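Local coordinates for assembly chaperone of ribosomal protein L4 (Acl4) (Chaetomium thermophilum, PDB 5TQB) that probably binds ribosomal protein L4 through a tetratricopeptide-type helical scaffold and chaperones it on its way into the ribosome, at residues T46-I51 and R62-A67; R144-L149 and M179-W184; A271-G276 and D294-S299. One frame throughout, in Å; residues are numbered along the deposited sequence.

Contact 1: T46-I51 and R62-A67; sequences TLLGQI and RNYYAA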
loop_
_atom_site.group_PDB
_atom_site.type_symbol
_atom_site.label_atom_id
_atom_site.label_comp_id
_atom_site.label_asym_id
_atom_site.label_seq_id
_atom_site.Cartn_x
_atom_site.Cartn_y
_atom_site.Cartn_z
ATOM N N THR B 46 -10.524 15.797 15.484
ATOM C CA THR B 46 -10.175 15.104 14.251
ATOM C C THR B 46 -8.954 14.223 14.483
ATOM O O THR B 46 -8.947 13.048 14.107
ATOM C CB THR B 46 -9.881 16.103 13.119
ATOM O OG1 THR B 46 -11.085 16.791 12.773
ATOM C CG2 THR B 46 -9.344 15.406 11.883
ATOM N N LEU B 47 -7.930 14.796 15.115
ATOM C CA LEU B 47 -6.684 14.084 15.365
ATOM C C LEU B 47 -6.914 12.884 16.270
ATOM O O LEU B 47 -6.412 11.793 16.011
ATOM C CB LEU B 47 -5.656 15.021 15.996
ATOM C CG LEU B 47 -4.319 14.395 16.385
ATOM C CD1 LEU B 47 -3.634 13.805 15.173
ATOM C CD2 LEU B 47 -3.426 15.435 17.047
ATOM N N LEU B 48 -7.677 13.090 17.336
ATOM C CA LEU B 48 -8.038 11.998 18.225
ATOM C C LEU B 48 -8.814 10.919 17.463
ATOM O O LEU B 48 -8.745 9.737 17.800
ATOM C CB LEU B 48 -8.857 12.526 19.404
ATOM C CG LEU B 48 -8.039 13.118 20.553
ATOM C CD1 LEU B 48 -8.921 13.961 21.462
ATOM C CD2 LEU B 48 -7.369 12.015 21.345
ATOM N N GLY B 49 -9.536 11.335 16.425
ATOM C CA GLY B 49 -10.268 10.409 15.583
ATOM C C GLY B 49 -9.337 9.551 14.748
ATOM O O GLY B 49 -9.481 8.326 14.720
ATOM N N GLN B 50 -8.397 10.199 14.059
ATOM C CA GLN B 50 -7.384 9.505 13.261
ATOM C C GLN B 50 -6.623 8.497 14.112
ATOM O O GLN B 50 -6.363 7.376 13.680
ATOM C CB GLN B 50 -6.359 10.490 12.685
ATOM C CG GLN B 50 -6.915 11.564 11.771
ATOM C CD GLN B 50 -5.902 12.666 11.474
ATOM O OE1 GLN B 50 -4.787 12.654 11.988
ATOM N NE2 GLN B 50 -6.295 13.623 10.642
ATOM N N ILE B 51 -6.257 8.911 15.319
ATOM C CA ILE B 51 -5.424 8.088 16.186
ATOM C C ILE B 51 -6.140 6.808 16.573
ATOM O O ILE B 51 -5.560 5.726 16.531
ATOM C CB ILE B 51 -5.007 8.855 17.459
ATOM C CG1 ILE B 51 -4.038 9.979 17.095
ATOM C CG2 ILE B 51 -4.339 7.921 18.470
ATOM C CD1 ILE B 51 -3.851 11.031 18.194
ATOM N N ARG B 62 -15.460 6.996 16.146
ATOM C CA ARG B 62 -16.738 7.550 15.708
ATOM C C ARG B 62 -17.168 8.704 16.610
ATOM O O ARG B 62 -17.610 9.751 16.130
ATOM C CB ARG B 62 -17.826 6.469 15.678
ATOM C CG ARG B 62 -19.164 6.968 15.148
ATOM C CD ARG B 62 -20.250 5.883 15.146
ATOM N NE ARG B 62 -19.847 4.678 14.416
ATOM C CZ ARG B 62 -19.417 3.552 14.983
ATOM N NH1 ARG B 62 -19.328 3.442 16.304
ATOM N NH2 ARG B 62 -19.072 2.522 14.224
ATOM N N ASN B 63 -17.042 8.509 17.917
ATOM C CA ASN B 63 -17.425 9.541 18.875
ATOM C C ASN B 63 -16.590 10.820 18.726
ATOM O O ASN B 63 -17.115 11.929 18.840
ATOM C CB ASN B 63 -17.324 8.994 20.302
ATOM C CG ASN B 63 -18.269 7.830 20.548
ATOM O OD1 ASN B 63 -19.417 7.840 20.098
ATOM N ND2 ASN B 63 -17.786 6.815 21.258
ATOM N N TYR B 64 -15.298 10.666 18.453
ATOM C CA TYR B 64 -14.409 11.814 18.299
ATOM C C TYR B 64 -14.723 12.571 17.015
ATOM O O TYR B 64 -14.802 13.800 17.007
ATOM C CB TYR B 64 -12.944 11.371 18.297
ATOM C CG TYR B 64 -12.375 11.087 19.672
ATOM C CD1 TYR B 64 -12.373 12.065 20.656
ATOM C CD2 TYR B 64 -11.817 9.854 19.977
ATOM C CE1 TYR B 64 -11.854 11.817 21.906
ATOM C CE2 TYR B 64 -11.291 9.597 21.227
ATOM C CZ TYR B 64 -11.311 10.587 22.188
ATOM O OH TYR B 64 -10.790 10.350 23.440
ATOM N N TYR B 65 -14.898 11.825 15.930
ATOM C CA TYR B 65 -15.220 12.418 14.642
ATOM C C TYR B 65 -16.599 13.077 14.696
ATOM O O TYR B 65 -16.814 14.120 14.084
ATOM C CB TYR B 65 -15.168 11.354 13.538
ATOM C CG TYR B 65 -13.782 11.084 12.983
ATOM C CD1 TYR B 65 -12.974 12.123 12.538
ATOM C CD2 TYR B 65 -13.280 9.790 12.902
ATOM C CE1 TYR B 65 -11.709 11.883 12.031
ATOM C CE2 TYR B 65 -12.015 9.538 12.394
ATOM C CZ TYR B 65 -11.234 10.588 11.958
ATOM O OH TYR B 65 -9.972 10.346 11.449
ATOM N N ALA B 66 -17.522 12.475 15.441
ATOM C CA ALA B 66 -18.861 13.039 15.614
ATOM C C ALA B 66 -18.816 14.350 16.400
ATOM O O ALA B 66 -19.506 15.316 16.062
ATOM C CB ALA B 66 -19.762 12.038 16.318
ATOM N N ALA B 67 -18.005 14.379 17.453
ATOM C CA ALA B 67 -17.857 15.577 18.272
ATOM C C ALA B 67 -17.210 16.693 17.460
ATOM O O ALA B 67 -17.525 17.867 17.639
ATOM C CB ALA B 67 -17.034 15.272 19.507
#

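Contact 2: R144-L149 and M179-W184; sequences RLAETL and MIAPEW. With EDO (1,2-ethanediol), chain I.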
loop_
_atom_site.group_PDB
_atom_site.type_symbol
_atom_site.label_atom_id
_atom_site.label_comp_id
_atom_site.label_asym_id
_atom_site.label_seq_id
_atom_site.Cartn_x
_atom_site.Cartn_y
_atom_site.Cartn_z
ATOM N N ARG B 144 -9.380 13.794 -3.697
ATOM C CA ARG B 144 -10.147 13.391 -2.521
ATOM C C ARG B 144 -11.638 13.420 -2.840
ATOM O O ARG B 144 -12.401 12.563 -2.381
ATOM C CB ARG B 144 -9.862 14.314 -1.327
ATOM C CG ARG B 144 -8.431 14.267 -0.784
ATOM C CD ARG B 144 -8.028 12.890 -0.251
ATOM N NE ARG B 144 -7.451 12.039 -1.292
ATOM C CZ ARG B 144 -6.249 12.217 -1.836
ATOM N NH1 ARG B 144 -5.472 13.231 -1.454
ATOM N NH2 ARG B 144 -5.821 11.384 -2.777
ATOM N N LEU B 145 -12.051 14.420 -3.616
ATOM C CA LEU B 145 -13.442 14.543 -4.034
ATOM C C LEU B 145 -13.819 13.395 -4.957
ATOM O O LEU B 145 -14.878 12.793 -4.800
ATOM C CB LEU B 145 -13.687 15.874 -4.747
ATOM C CG LEU B 145 -15.107 16.066 -5.301
ATOM C CD1 LEU B 145 -16.144 16.002 -4.189
ATOM C CD2 LEU B 145 -15.224 17.381 -6.055
ATOM N N ALA B 146 -12.950 13.101 -5.921
ATOM C CA ALA B 146 -13.191 12.021 -6.872
ATOM C C ALA B 146 -13.349 10.697 -6.136
ATOM O O ALA B 146 -14.241 9.896 -6.442
ATOM C CB ALA B 146 -12.056 11.937 -7.865
ATOM N N GLU B 147 -12.482 10.480 -5.152
ATOM C CA GLU B 147 -12.540 9.284 -4.327
ATOM C C GLU B 147 -13.831 9.238 -3.508
ATOM O O GLU B 147 -14.344 8.164 -3.212
ATOM C CB GLU B 147 -11.325 9.222 -3.400
ATOM C CG GLU B 147 -10.002 8.952 -4.116
ATOM C CD GLU B 147 -8.779 9.425 -3.317
ATOM O OE1 GLU B 147 -8.917 9.705 -2.106
ATOM O OE2 GLU B 147 -7.679 9.523 -3.905
ATOM N N THR B 148 -14.352 10.407 -3.147
ATOM C CA THR B 148 -15.587 10.488 -2.372
ATOM C C THR B 148 -16.776 10.087 -3.239
ATOM O O THR B 148 -17.687 9.386 -2.787
ATOM C CB THR B 148 -15.810 11.908 -1.816
ATOM O OG1 THR B 148 -14.747 12.241 -0.909
ATOM C CG2 THR B 148 -17.133 12.007 -1.081
ATOM N N LEU B 149 -16.768 10.533 -4.488
ATOM C CA LEU B 149 -17.850 10.205 -5.398
ATOM C C LEU B 149 -17.813 8.706 -5.654
ATOM O O LEU B 149 -18.851 8.043 -5.662
ATOM C CB LEU B 149 -17.722 11.007 -6.698
ATOM C CG LEU B 149 -17.694 12.532 -6.504
ATOM C CD1 LEU B 149 -17.536 13.248 -7.832
ATOM C CD2 LEU B 149 -18.930 13.027 -5.780
HETATM N N MSE B 179 -14.205 13.740 -14.915
HETATM C CA MSE B 179 -14.034 15.124 -15.328
HETATM C C MSE B 179 -12.995 15.838 -14.459
HETATM O O MSE B 179 -12.145 16.568 -14.971
HETATM C CB MSE B 179 -15.373 15.856 -15.241
HETATM C CG MSE B 179 -15.383 17.220 -15.903
HETATM SE SE MSE B 179 -17.096 18.127 -15.679
HETATM C CE MSE B 179 -17.105 18.300 -13.734
ATOM N N ILE B 180 -13.059 15.612 -13.148
ATOM C CA ILE B 180 -12.218 16.339 -12.196
ATOM C C ILE B 180 -10.862 15.671 -11.954
ATOM O O ILE B 180 -9.911 16.332 -11.535
ATOM C CB ILE B 180 -12.936 16.524 -10.836
ATOM C CG1 ILE B 180 -13.109 15.175 -10.125
ATOM C CG2 ILE B 180 -14.275 17.230 -11.045
ATOM C CD1 ILE B 180 -13.832 15.246 -8.785
ATOM N N ALA B 181 -10.775 14.368 -12.211
ATOM C CA ALA B 181 -9.538 13.628 -11.977
ATOM C C ALA B 181 -9.328 12.495 -12.979
ATOM O O ALA B 181 -9.284 11.322 -12.592
ATOM C CB ALA B 181 -9.530 13.077 -10.564
ATOM N N PRO B 182 -9.181 12.839 -14.271
ATOM C CA PRO B 182 -8.976 11.820 -15.309
ATOM C C PRO B 182 -7.598 11.163 -15.231
ATOM O O PRO B 182 -7.347 10.173 -15.915
ATOM C CB PRO B 182 -9.109 12.620 -16.607
ATOM C CG PRO B 182 -8.679 13.990 -16.239
ATOM C CD PRO B 182 -9.155 14.202 -14.828
ATOM N N GLU B 183 -6.722 11.718 -14.399
ATOM C CA GLU B 183 -5.356 11.223 -14.257
ATOM C C GLU B 183 -5.209 10.317 -13.036
ATOM O O GLU B 183 -4.126 9.803 -12.766
ATOM C CB GLU B 183 -4.373 12.398 -14.153
ATOM C CG GLU B 183 -4.390 13.167 -12.816
ATOM C CD GLU B 183 -5.659 13.984 -12.600
ATOM O OE1 GLU B 183 -6.194 13.971 -11.468
ATOM O OE2 GLU B 183 -6.115 14.644 -13.559
ATOM N N TRP B 184 -6.301 10.132 -12.304
ATOM C CA TRP B 184 -6.290 9.352 -11.076
ATOM C C TRP B 184 -6.804 7.933 -11.349
ATOM O O TRP B 184 -7.910 7.772 -11.871
ATOM C CB TRP B 184 -7.178 10.043 -10.048
ATOM C CG TRP B 184 -6.816 9.798 -8.616
ATOM C CD1 TRP B 184 -7.670 9.462 -7.607
ATOM C CD2 TRP B 184 -5.515 9.895 -8.023
ATOM N NE1 TRP B 184 -6.985 9.341 -6.427
ATOM C CE2 TRP B 184 -5.659 9.598 -6.654
ATOM C CE3 TRP B 184 -4.242 10.202 -8.515
ATOM C CZ2 TRP B 184 -4.578 9.591 -5.772
ATOM C CZ3 TRP B 184 -3.169 10.195 -7.637
ATOM C CH2 TRP B 184 -3.346 9.892 -6.281
HETATM C C1 EDO I . -6.532 8.180 -0.420
HETATM O O1 EDO I . -6.344 7.405 -1.586
HETATM C C2 EDO I . -7.646 7.573 0.400
HETATM O O2 EDO I . -8.683 7.170 -0.467
#

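Contact 3: A271-G276 and D294-S299; sequences ARYRLG and DTWRSS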
loop_
_atom_site.group_PDB
_atom_site.type_symbol
_atom_site.label_atom_id
_atom_site.label_comp_id
_atom_site.label_asym_id
_atom_site.label_seq_id
_atom_site.Cartn_x
_atom_site.Cartn_y
_atom_site.Cartn_z
ATOM N N ALA B 271 -6.232 -16.156 -9.052
ATOM C CA ALA B 271 -5.920 -15.578 -10.355
ATOM C C ALA B 271 -5.069 -16.546 -11.170
ATOM O O ALA B 271 -5.209 -16.640 -12.389
ATOM C CB ALA B 271 -5.201 -14.251 -10.191
ATOM N N ARG B 272 -4.194 -17.271 -10.486
ATOM C CA ARG B 272 -3.287 -18.192 -11.149
ATOM C C ARG B 272 -4.014 -19.490 -11.490
ATOM O O ARG B 272 -3.708 -20.141 -12.492
ATOM C CB ARG B 272 -2.057 -18.436 -10.263
ATOM C CG ARG B 272 -1.098 -17.245 -10.241
ATOM C CD ARG B 272 -0.055 -17.340 -9.136
ATOM N NE ARG B 272 0.909 -16.244 -9.222
ATOM C CZ ARG B 272 0.653 -14.984 -8.875
ATOM N NH1 ARG B 272 1.595 -14.060 -8.999
ATOM N NH2 ARG B 272 -0.539 -14.636 -8.408
ATOM N N TYR B 273 -4.997 -19.847 -10.668
ATOM C CA TYR B 273 -5.836 -21.014 -10.930
ATOM C C TYR B 273 -6.692 -20.782 -12.171
ATOM O O TYR B 273 -6.807 -21.662 -13.032
ATOM C CB TYR B 273 -6.735 -21.305 -9.724
ATOM C CG TYR B 273 -7.689 -22.455 -9.928
ATOM C CD1 TYR B 273 -8.939 -22.248 -10.491
ATOM C CD2 TYR B 273 -7.344 -23.746 -9.555
ATOM C CE1 TYR B 273 -9.818 -23.293 -10.683
ATOM C CE2 TYR B 273 -8.220 -24.801 -9.743
ATOM C CZ TYR B 273 -9.457 -24.567 -10.308
ATOM O OH TYR B 273 -10.339 -25.612 -10.497
ATOM N N ARG B 274 -7.291 -19.597 -12.252
ATOM C CA ARG B 274 -8.130 -19.217 -13.388
ATOM C C ARG B 274 -7.298 -19.178 -14.658
ATOM O O ARG B 274 -7.721 -19.660 -15.711
ATOM C CB ARG B 274 -8.761 -17.839 -13.153
ATOM C CG ARG B 274 -9.720 -17.787 -11.976
ATOM C CD ARG B 274 -11.054 -18.381 -12.342
ATOM N NE ARG B 274 -11.768 -17.531 -13.282
ATOM C CZ ARG B 274 -12.752 -17.945 -14.073
ATOM N NH1 ARG B 274 -13.332 -17.083 -14.895
ATOM N NH2 ARG B 274 -13.149 -19.215 -14.048
ATOM N N LEU B 275 -6.109 -18.598 -14.546
ATOM C CA LEU B 275 -5.200 -18.506 -15.677
ATOM C C LEU B 275 -4.810 -19.903 -16.163
ATOM O O LEU B 275 -4.676 -20.139 -17.364
ATOM C CB LEU B 275 -3.957 -17.705 -15.283
ATOM C CG LEU B 275 -2.939 -17.440 -16.392
ATOM C CD1 LEU B 275 -3.580 -16.703 -17.564
ATOM C CD2 LEU B 275 -1.763 -16.651 -15.845
ATOM N N GLY B 276 -4.642 -20.826 -15.224
ATOM C CA GLY B 276 -4.278 -22.188 -15.561
ATOM C C GLY B 276 -5.391 -22.913 -16.289
ATOM O O GLY B 276 -5.132 -23.716 -17.184
ATOM N N ASP B 294 2.559 -25.757 -14.755
ATOM C CA ASP B 294 3.430 -24.892 -13.967
ATOM C C ASP B 294 2.646 -23.714 -13.396
ATOM O O ASP B 294 2.927 -23.249 -12.289
ATOM C CB ASP B 294 4.603 -24.395 -14.815
ATOM C CG ASP B 294 5.627 -25.483 -15.082
ATOM O OD1 ASP B 294 6.166 -25.535 -16.210
ATOM O OD2 ASP B 294 5.891 -26.288 -14.162
ATOM N N THR B 295 1.653 -23.246 -14.147
ATOM C CA THR B 295 0.811 -22.146 -13.693
ATOM C C THR B 295 -0.057 -22.587 -12.516
ATOM O O THR B 295 -0.295 -21.813 -11.589
ATOM C CB THR B 295 -0.081 -21.623 -14.828
ATOM O OG1 THR B 295 0.732 -21.300 -15.961
ATOM C CG2 THR B 295 -0.850 -20.386 -14.391
ATOM N N TRP B 296 -0.519 -23.835 -12.549
ATOM C CA TRP B 296 -1.322 -24.374 -11.456
ATOM C C TRP B 296 -0.444 -24.755 -10.267
ATOM O O TRP B 296 -0.906 -24.761 -9.128
ATOM C CB TRP B 296 -2.148 -25.583 -11.920
ATOM C CG TRP B 296 -3.588 -25.258 -12.245
ATOM C CD1 TRP B 296 -4.114 -24.027 -12.515
ATOM C CD2 TRP B 296 -4.682 -26.184 -12.324
ATOM N NE1 TRP B 296 -5.462 -24.128 -12.763
ATOM C CE2 TRP B 296 -5.836 -25.441 -12.650
ATOM C CE3 TRP B 296 -4.798 -27.568 -12.156
ATOM C CZ2 TRP B 296 -7.087 -26.035 -12.807
ATOM C CZ3 TRP B 296 -6.040 -28.152 -12.311
ATOM C CH2 TRP B 296 -7.167 -27.388 -12.634
ATOM N N ARG B 297 0.821 -25.073 -10.524
ATOM C CA ARG B 297 1.745 -25.368 -9.436
ATOM C C ARG B 297 1.932 -24.135 -8.561
ATOM O O ARG B 297 1.839 -24.220 -7.337
ATOM C CB ARG B 297 3.087 -25.861 -9.972
ATOM C CG ARG B 297 3.077 -27.339 -10.326
ATOM C CD ARG B 297 4.408 -27.807 -10.870
ATOM N NE ARG B 297 4.376 -29.236 -11.172
ATOM C CZ ARG B 297 4.168 -29.753 -12.379
ATOM N NH1 ARG B 297 3.983 -28.967 -13.436
ATOM N NH2 ARG B 297 4.152 -31.069 -12.530
ATOM N N SER B 298 2.173 -22.987 -9.189
ATOM C CA SER B 298 2.315 -21.736 -8.447
ATOM C C SER B 298 1.000 -21.336 -7.784
ATOM O O SER B 298 1.001 -20.738 -6.713
ATOM C CB SER B 298 2.826 -20.608 -9.348
ATOM O OG SER B 298 2.202 -20.638 -10.617
ATOM N N SER B 299 -0.121 -21.672 -8.414
ATOM C CA SER B 299 -1.423 -21.412 -7.811
ATOM C C SER B 299 -1.513 -22.157 -6.484
ATOM O O SER B 299 -1.956 -21.606 -5.478
ATOM C CB SER B 299 -2.552 -21.847 -8.750
ATOM O OG SER B 299 -3.821 -21.659 -8.144
#

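Contact 1: T46-I51 and R62-A67
Tyr64 and Tyr65, neighbours on helix 58-71, hold nearly the same side-chain conformation, with CG anti to the carbonyl carbon and beside the backbone N (chi1 -79° and -84°). Because they leave the helix in different directions, the two rings meet different parts of helix 41-54. The helices run antiparallel, and their local axes come within 7.8 Å. They are nearest where Gly49 CA lies 5.1 Å from Tyr64 CA.

The Tyr64 ring lies against Leu48. Leu48 CB sits 3.8 Å from the centroid of the Tyr64 ring, almost on its normal, in a CH-pi contact over the centre of one face, while Leu48 CD1 reaches 3.7 Å from Tyr64 CE1. The hydroxyl of Tyr64 continues past the contact to Arg28.

Tyr65 instead extends across the backbone of the other helix. Gly49, having no side chain, offers its CA directly to one ring face in a second CH-pi contact, 3.9 Å from the centroid of the Tyr65 ring and offset toward the rim. Tyr65 OH ends 3.1 Å from Gln50 N, but the angle is too poor for a hydrogen bond. Gln50 N donates instead to Thr46 O at 2.9 Å within its own helix. Gln50, extended beyond CG, crosses the tyrosine at about a right angle with its CG 3.3 Å from Tyr65 OH. The two polar ends converge on Glu86, where OE1 bonds Gln50 NE2 and OE2 bonds Tyr65 OH.

Both segments lie in the predicted TPR motif, and Gly49 facing an aromatic of the second helix is consistent with small-to-large packing of its two helices. The contact is mainly carbon over ring faces, without a hydrogen bond between the segments, and the tyrosine hydroxyls and the Gln50 amide find their partners on other helices.

Contact 2: R144-L149 and M179-W184
Glu147 OE2 is gripped by two firm hydrogen bonds and touched by a third, weak one. Trp184 NE1 donates to Glu147 OE2 at 2.6 Å (149° at the hydrogen), meeting the anti lone pair, with the carboxylate nearly coplanar with the indole. Arg144 NH2 takes the syn lone pair of Glu147 OE2 at 2.9 Å, completing a salt bridge one turn back along the same helix. The weak bond comes from O1 of a bound 1,2-ethanediol, probably a crystallisation additive.

The arginine holds the acid side-on. Arg144 NE bonds Glu147 OE1 at 2.9 Å, approaching from above the carboxylate plane, and the bends at chi2 and chi3 fold the guanidinium back to this position. Glu147 OE1 also accepts from O2 of the diol at 3.0 Å. Beyond the carboxylate, the edge of the guanidinium meets the indole, with Arg144 NH2 3.7 Å from Trp184 CZ2.

Trp184 is delivered by a type I beta turn from Ala181, just past the end of helix 166-180. At the helix end and the start of the turn, the contact is apolar. Ile180 CG1 takes the crowded position between backbone N and carbonyl carbon (chi1 68°), which sends Ile180 CD1 to within 3.7 Å of Leu145 CD2. Next to it, the methyls of Ala146 and Ala181 meet CB to CB at 3.9 Å.

With an arginine and an indole N-H both directed at it, the carboxylate of Glu147 is probably ionised. Its bond to NE1 should limit rotation of the indole while tying the turn to helix 131-156.

Contact 3: A271-G276 and D294-S299
Tyr273 and Trp296 lie side by side and point the same way, their planes only 12° apart in an offset stack. The Tyr273 ring and the five-membered ring of Trp296 are 4.8 Å apart between centroids, but the overlap is closest farther out, where Tyr273 CE2 comes 3.5 Å from Trp296 CZ2 over one face of the indole, toward its rim. Tyr273 reaches this place with CG anti to its backbone N, whereas Trp296 swings off the usual staggered position (chi1 -99°).

That turn also brings the indole N-H to the backbone of the opposite helix. Trp296 NE1 donates to Tyr273 O at 2.8 Å and 161°, in the plane of both the ring and the carbonyl, on an oxygen lone pair. One residue thus supplies both a ring to stack on and an acceptor, which fixes the indole in position and in rotation. Gly276, with no side chain, lets its CA approach to 3.6 Å from Trp296 CD1.

The rest of the seam is small. Thr295 CG2, anti to its backbone N, presses against the helix backbone 3.4 Å from Arg272 O. Farther along, Arg272 CB meets Ser299 CB at 3.8 Å, and Ser299 OG stands 3.3 Å from Tyr273 CB, at the edge of the tyrosine ring. Thr295 OG1 bonds Glu279, and Ser299 OG bonds Gly269 O.

This is antiparallel helix packing in the C-terminal part of an all-helical chain, helices 262-281 and 291-313 lying 8.0 Å apart between local axes, with a glycine admitting the indole. Ile331 of helix 318-333 touches Tyr273, Trp296 and Ser299, and Ser330 bonds the tyrosine hydroxyl. On helix 244-257, Leu248 receives Leu275 and Thr251 OG1 bonds Arg272 NH2, which also bonds Gly268 O, while Trp302 of helix 291-313 makes a cation-pi contact with the arginine.

How the contacts relate
The three contacts follow one another along the chain without nesting and without touching. Contact 1 and contact 2 are the nearest pair, their centres about 25 Å apart and nearest atoms about 11 Å apart. Contact 3 lies about 35 Å from contact 2 and about 44 Å from contact 1 between centres, and contacts 1 and 3 stand on opposite sides of the chain's centre. Contacts 1 and 3 are both antiparallel helix pairs in which an aromatic ring meets a glycine; of these two, contact 3 adds a hydrogen bond between its segments. Contact 2 joins a helix to a turn, and the bound diol reaches its shared carboxylate.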